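Local coordinates for 1,3-alpha-isomaltosidase (Kribbella flavida DSM 17836, PDB 5X3I), which hydrolyses the alpha-1,3-glucosidic linkage of the cyclic tetrasaccharide cyclobis-(1-6)-alpha-nigerosyl to give isomaltose, a step in the intracellular breakdown of this starch-derived sugar, at residues W703-T708 / P727-A732; L443-T448 / V482-R487. The protein carries 1 engineered substitution. One frame throughout, in Å; residues are numbered along the deposited sequence.

Interaction 1. Residues W703-T708 / P727-A732; sequences WIDVWT and PVYCRA. With SO4 (sulfate ion), chain J.
The Y729 ring lies aslant beside D705, its CE1 3.9 Å from D705 CB, with the carboxylate plane turned 53° from the ring. Over one face of this ring, toward the rim, a water donates weakly to D705 OD1 and accepts from V728 N; at the edge, in plane, a second water joins Y729 OH to D705 OD2, which also forms a salt bridge with R719. V706 CG2 stands 3.6 Å above the centre of one face of the W707 indole, and the same methyl packs on V728 CB, 3.7 Å away; P727 CA lies at the indole edge. W703 starts out away from strand 728-731, but CG anti to the carbonyl carbon (chi1 -61°) brings CZ3 to 3.9 Å from R731 CG. The R731 guanidinium, nearly perpendicular to that indole, holds a sulfate, probably from the crystallisation liquor, through NH2 to O3 (2.9 Å) and NH1 to O4 (3.1 Å); NH1 also forms a salt bridge to E680. A methionine here would probably leave E680 without this salt-bridge partner and lose both sulfate bonds. I704 and C730 form an antiparallel hydrogen-bonded pair (I704 N to C730 O and C730 N to I704 O, each 2.9 Å); beyond it D705 OD1 accepts from W707 N in an Asx turn. In the C-terminal domain's antiparallel sheet, strand 728-731 runs between 703-705 and 681-683; helix 735-742 packs on I704, V706 and C730.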
loop_
_atom_site.group_PDB
_atom_site.type_symbol
_atom_site.label_atom_id
_atom_site.label_comp_id
_atom_site.label_asym_id
_atom_site.label_seq_id
_atom_site.Cartn_x
_atom_site.Cartn_y
_atom_site.Cartn_z
ATOM N N TRP A 703 22.896 22.214 -17.530
ATOM C CA TRP A 703 21.758 21.452 -18.006
ATOM C C TRP A 703 21.510 21.575 -19.502
ATOM O O TRP A 703 21.827 22.585 -20.130
ATOM C CB TRP A 703 20.502 21.880 -17.251
ATOM C CG TRP A 703 20.607 21.639 -15.787
ATOM C CD1 TRP A 703 21.022 22.526 -14.838
ATOM C CD2 TRP A 703 20.309 20.422 -15.096
ATOM N NE1 TRP A 703 20.999 21.940 -13.601
ATOM C CE2 TRP A 703 20.564 20.648 -13.731
ATOM C CE3 TRP A 703 19.853 19.163 -15.499
ATOM C CZ2 TRP A 703 20.377 19.664 -12.768
ATOM C CZ3 TRP A 703 19.668 18.191 -14.543
ATOM C CH2 TRP A 703 19.928 18.445 -13.192
ATOM N N ILE A 704 20.913 20.527 -20.052
ATOM C CA ILE A 704 20.511 20.496 -21.444
ATOM C C ILE A 704 19.055 20.088 -21.564
ATOM O O ILE A 704 18.628 19.112 -20.945
ATOM C CB ILE A 704 21.404 19.539 -22.243
ATOM C CG1 ILE A 704 22.709 20.252 -22.599
ATOM C CG2 ILE A 704 20.692 19.044 -23.495
ATOM C CD1 ILE A 704 23.781 19.347 -23.092
ATOM N N ASP A 705 18.288 20.856 -22.331
ATOM C CA ASP A 705 16.913 20.504 -22.635
ATOM C C ASP A 705 16.938 19.309 -23.589
ATOM O O ASP A 705 17.463 19.414 -24.693
ATOM C CB ASP A 705 16.191 21.706 -23.258
ATOM C CG ASP A 705 14.720 21.449 -23.538
ATOM O OD1 ASP A 705 14.295 20.280 -23.643
ATOM O OD2 ASP A 705 13.973 22.439 -23.664
ATOM N N VAL A 706 16.317 18.198 -23.199
ATOM C CA VAL A 706 16.511 16.954 -23.947
ATOM C C VAL A 706 15.759 16.960 -25.267
ATOM O O VAL A 706 16.076 16.186 -26.157
ATOM C CB VAL A 706 16.073 15.705 -23.148
ATOM C CG1 VAL A 706 16.829 15.613 -21.834
ATOM C CG2 VAL A 706 14.579 15.712 -22.928
ATOM N N TRP A 707 14.748 17.810 -25.380
ATOM C CA TRP A 707 13.965 17.870 -26.596
ATOM C C TRP A 707 14.627 18.690 -27.703
ATOM O O TRP A 707 14.463 18.392 -28.873
ATOM C CB TRP A 707 12.576 18.421 -26.295
ATOM C CG TRP A 707 11.918 17.696 -25.176
ATOM C CD1 TRP A 707 11.519 18.219 -23.984
ATOM C CD2 TRP A 707 11.615 16.301 -25.124
ATOM N NE1 TRP A 707 10.973 17.241 -23.198
ATOM C CE2 TRP A 707 11.017 16.052 -23.874
ATOM C CE3 TRP A 707 11.783 15.237 -26.017
ATOM C CZ2 TRP A 707 10.591 14.789 -23.492
ATOM C CZ3 TRP A 707 11.357 13.980 -25.636
ATOM C CH2 TRP A 707 10.765 13.766 -24.386
ATOM N N THR A 708 15.281 19.784 -27.344
ATOM C CA THR A 708 16.036 20.549 -28.335
ATOM C C THR A 708 17.546 20.334 -28.361
ATOM O O THR A 708 18.226 20.812 -29.263
ATOM C CB THR A 708 15.798 22.027 -28.114
ATOM O OG1 THR A 708 16.317 22.372 -26.829
ATOM C CG2 THR A 708 14.308 22.319 -28.150
ATOM N N PRO A 727 8.612 18.390 -19.520
ATOM C CA PRO A 727 9.956 18.950 -19.380
ATOM C C PRO A 727 10.918 17.972 -18.741
ATOM O O PRO A 727 10.636 17.427 -17.680
ATOM C CB PRO A 727 9.732 20.185 -18.496
ATOM C CG PRO A 727 8.326 20.582 -18.776
ATOM C CD PRO A 727 7.582 19.285 -18.961
ATOM N N VAL A 728 12.053 17.776 -19.395
ATOM C CA VAL A 728 13.091 16.866 -18.955
ATOM C C VAL A 728 14.428 17.498 -19.286
ATOM O O VAL A 728 14.617 18.018 -20.377
ATOM C CB VAL A 728 12.993 15.482 -19.642
ATOM C CG1 VAL A 728 14.207 14.623 -19.304
ATOM C CG2 VAL A 728 11.719 14.776 -19.268
ATOM N N TYR A 729 15.358 17.443 -18.350
ATOM C CA TYR A 729 16.651 18.064 -18.540
ATOM C C TYR A 729 17.739 17.090 -18.154
ATOM O O TYR A 729 17.599 16.344 -17.198
ATOM C CB TYR A 729 16.750 19.362 -17.724
ATOM C CG TYR A 729 15.720 20.383 -18.142
ATOM C CD1 TYR A 729 16.000 21.309 -19.134
ATOM C CD2 TYR A 729 14.461 20.401 -17.570
ATOM C CE1 TYR A 729 15.060 22.226 -19.539
ATOM C CE2 TYR A 729 13.514 21.322 -17.962
ATOM C CZ TYR A 729 13.822 22.231 -18.949
ATOM O OH TYR A 729 12.886 23.143 -19.352
ATOM N N CYS A 730 18.824 17.097 -18.911
ATOM C CA CYS A 730 19.921 16.182 -18.677
ATOM C C CYS A 730 21.156 16.940 -18.227
ATOM O O CYS A 730 21.422 18.036 -18.707
ATOM C CB CYS A 730 20.223 15.371 -19.944
ATOM S SG CYS A 730 21.544 14.178 -19.775
ATOM N N ARG A 731 21.902 16.353 -17.302
ATOM C CA ARG A 731 23.172 16.923 -16.890
ATOM C C ARG A 731 24.083 16.977 -18.106
ATOM O O ARG A 731 24.276 15.970 -18.787
ATOM C CB ARG A 731 23.807 16.107 -15.764
ATOM C CG ARG A 731 23.049 16.195 -14.446
ATOM C CD ARG A 731 23.667 15.319 -13.366
ATOM N NE ARG A 731 24.997 15.767 -12.976
ATOM C CZ ARG A 731 26.115 15.074 -13.168
ATOM N NH1 ARG A 731 26.079 13.882 -13.746
ATOM N NH2 ARG A 731 27.279 15.574 -12.776
ATOM N N ALA A 732 24.628 18.159 -18.372
ATOM C CA ALA A 732 25.358 18.423 -19.603
ATOM C C ALA A 732 26.488 17.435 -19.834
ATOM O O ALA A 732 26.709 16.994 -20.952
ATOM C CB ALA A 732 25.897 19.842 -19.594
HETATM S S SO4 J . 30.144 13.439 -14.260
HETATM O O1 SO4 J . 30.926 13.828 -15.426
HETATM O O2 SO4 J . 30.883 12.457 -13.476
HETATM O O3 SO4 J . 29.883 14.618 -13.439
HETATM O O4 SO4 J . 28.878 12.863 -14.695
HETATM O O HOH W 1 12.657 20.092 -21.347
HETATM O O HOH W 2 13.681 24.394 -21.667
#

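Interaction 2. Residues L443-T448 / V482-R487; sequences LSVQRT and VYADGR
S444 and V445 press against the turn A484-D485, and the evidence for close packing is concentrated at two side chains. S444 OG lies between its backbone N and carbonyl carbon (chi1 82°), which directs it at the turn: it is 3.4 Å from D485 CB and receives a weak hydrogen bond from D485 N at 3.2 Å, bent to 127° at the hydrogen. The stronger partner of this hydroxyl is D442, whose other carboxylate oxygen takes A484 N, so one aspartate ties both segments together. Beside it V445 CG1 rests on the peptide between A484 and D485, 3.5 Å from D485 N, and on A484 CB at 3.7 Å. Y483 to G486 form a type I beta turn, closed by G486 N to Y483 O, and V445 is the N-cap residue of helix 446-454; in the TIM-barrel domain the contact thus sets a helix start against the loop that follows barrel strand 467-470 and precedes helix 489-492. Where S444 O faces the D485 carboxylate the fit is looser and wetter: a water lies between S444 O and D485 OD2, 2.8 Å from the latter. D485 spends its carboxylate within its own loop: OD1 accepts R487 N in an Asx turn, and OD2 makes a salt bridge with R487 NH1 at 2.8 Å, the donors approaching from above the carboxylate plane. On the buried side the Y483 hydroxyl is bonded to N493, and H499 of helix 496-510 touches S444.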
loop_
_atom_site.group_PDB
_atom_site.type_symbol
_atom_site.label_atom_id
_atom_site.label_comp_id
_atom_site.label_asym_id
_atom_site.label_seq_id
_atom_site.Cartn_x
_atom_site.Cartn_y
_atom_site.Cartn_z
ATOM N N LEU A 443 1.532 -16.252 7.110
ATOM C CA LEU A 443 2.713 -16.222 6.259
ATOM C C LEU A 443 3.889 -15.770 7.102
ATOM O O LEU A 443 4.986 -15.578 6.599
ATOM C CB LEU A 443 2.497 -15.316 5.038
ATOM C CG LEU A 443 1.423 -15.817 4.056
ATOM C CD1 LEU A 443 1.134 -14.794 2.986
ATOM C CD2 LEU A 443 1.805 -17.169 3.427
ATOM N N SER A 444 3.636 -15.594 8.398
ATOM C CA SER A 444 4.696 -15.220 9.325
ATOM C C SER A 444 5.713 -16.336 9.548
ATOM O O SER A 444 6.787 -16.080 10.067
ATOM C CB SER A 444 4.114 -14.795 10.679
ATOM O OG SER A 444 3.818 -15.912 11.495
ATOM N N VAL A 445 5.372 -17.571 9.191
ATOM C CA VAL A 445 6.316 -18.671 9.382
ATOM C C VAL A 445 6.532 -19.505 8.115
ATOM O O VAL A 445 5.649 -19.630 7.267
ATOM C CB VAL A 445 5.882 -19.613 10.524
ATOM C CG1 VAL A 445 5.882 -18.869 11.861
ATOM C CG2 VAL A 445 4.531 -20.207 10.236
ATOM N N GLN A 446 7.718 -20.091 8.021
ATOM C CA GLN A 446 8.169 -20.734 6.803
ATOM C C GLN A 446 7.269 -21.887 6.340
ATOM O O GLN A 446 6.987 -21.989 5.147
ATOM C CB GLN A 446 9.605 -21.235 6.976
ATOM C CG GLN A 446 10.240 -21.696 5.674
ATOM C CD GLN A 446 10.319 -20.596 4.636
ATOM O OE1 GLN A 446 10.927 -19.557 4.859
ATOM N NE2 GLN A 446 9.701 -20.827 3.489
ATOM N N ARG A 447 6.811 -22.736 7.269
ATOM C CA ARG A 447 6.037 -23.915 6.884
ATOM C C ARG A 447 4.748 -23.524 6.164
ATOM O O ARG A 447 4.326 -24.197 5.235
ATOM C CB ARG A 447 5.723 -24.817 8.091
ATOM C CG ARG A 447 4.788 -24.232 9.156
ATOM C CD ARG A 447 4.537 -25.221 10.293
ATOM N NE ARG A 447 3.617 -26.292 9.920
ATOM C CZ ARG A 447 2.302 -26.250 10.102
ATOM N NH1 ARG A 447 1.549 -27.265 9.730
ATOM N NH2 ARG A 447 1.737 -25.196 10.663
ATOM N N THR A 448 4.118 -22.439 6.595
ATOM C CA THR A 448 2.888 -22.012 5.953
ATOM C C THR A 448 3.159 -21.216 4.670
ATOM O O THR A 448 2.404 -21.333 3.717
ATOM C CB THR A 448 2.023 -21.220 6.923
ATOM O OG1 THR A 448 1.661 -22.080 8.005
ATOM C CG2 THR A 448 0.757 -20.730 6.255
ATOM N N VAL A 482 -3.349 -13.818 16.873
ATOM C CA VAL A 482 -2.147 -14.590 17.164
ATOM C C VAL A 482 -1.506 -15.196 15.912
ATOM O O VAL A 482 -2.153 -15.927 15.165
ATOM C CB VAL A 482 -2.447 -15.721 18.160
ATOM C CG1 VAL A 482 -1.184 -16.535 18.449
ATOM C CG2 VAL A 482 -3.041 -15.150 19.452
ATOM N N TYR A 483 -0.225 -14.890 15.714
ATOM C CA TYR A 483 0.559 -15.396 14.597
ATOM C C TYR A 483 1.513 -16.473 15.068
ATOM O O TYR A 483 1.997 -16.430 16.201
ATOM C CB TYR A 483 1.361 -14.285 13.926
ATOM C CG TYR A 483 0.538 -13.279 13.172
ATOM C CD1 TYR A 483 0.105 -12.118 13.786
ATOM C CD2 TYR A 483 0.205 -13.483 11.833
ATOM C CE1 TYR A 483 -0.641 -11.189 13.107
ATOM C CE2 TYR A 483 -0.544 -12.558 11.141
ATOM C CZ TYR A 483 -0.963 -11.406 11.786
ATOM O OH TYR A 483 -1.700 -10.474 11.123
ATOM N N ALA A 484 1.790 -17.432 14.187
ATOM C CA ALA A 484 2.608 -18.583 14.545
ATOM C C ALA A 484 4.054 -18.206 14.847
ATOM O O ALA A 484 4.785 -18.990 15.435
ATOM C CB ALA A 484 2.565 -19.629 13.431
ATOM N N ASP A 485 4.465 -17.009 14.459
ATOM C CA ASP A 485 5.818 -16.583 14.747
ATOM C C ASP A 485 5.912 -16.055 16.186
ATOM O O ASP A 485 6.968 -15.628 16.604
ATOM C CB ASP A 485 6.295 -15.519 13.753
ATOM C CG ASP A 485 5.603 -14.170 13.937
ATOM O OD1 ASP A 485 4.583 -14.088 14.641
ATOM O OD2 ASP A 485 6.084 -13.179 13.355
ATOM N N GLY A 486 4.790 -16.074 16.909
ATOM C CA GLY A 486 4.754 -15.638 18.301
ATOM C C GLY A 486 4.318 -14.199 18.518
ATOM O O GLY A 486 4.122 -13.766 19.659
ATOM N N ARG A 487 4.167 -13.440 17.439
ATOM C CA ARG A 487 3.677 -12.073 17.550
ATOM C C ARG A 487 2.161 -12.007 17.682
ATOM O O ARG A 487 1.446 -12.834 17.125
ATOM C CB ARG A 487 4.104 -11.245 16.347
ATOM C CG ARG A 487 5.589 -11.007 16.246
ATOM C CD ARG A 487 5.890 -10.136 15.056
ATOM N NE ARG A 487 7.255 -9.646 15.103
ATOM C CZ ARG A 487 8.316 -10.352 14.732
ATOM N NH1 ARG A 487 8.174 -11.590 14.277
ATOM N NH2 ARG A 487 9.524 -9.819 14.824
HETATM O O HOH W 3 8.177 -13.779 11.533
#

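Interactions 1 and 2 lie on opposite sides of the chain's centre, their own centres 51 Å apart and their nearest atoms about 38 Å apart, so they share no residue and no direct contact. They come in series along the chain: 443-448 with 482-487 closes within the TIM-barrel domain before 703-708 with 727-732 opens in the C-terminal domain. Interaction 2 is the one near the catalytic region, the Y483 side chain being about 10 Å from that of E474, an active-site residue by similarity. The inferred nucleophile position, A471, is an engineered alanine in this structure. Interaction 1 is away from these sites, and its sulfate probably derives from the crystallisation liquor.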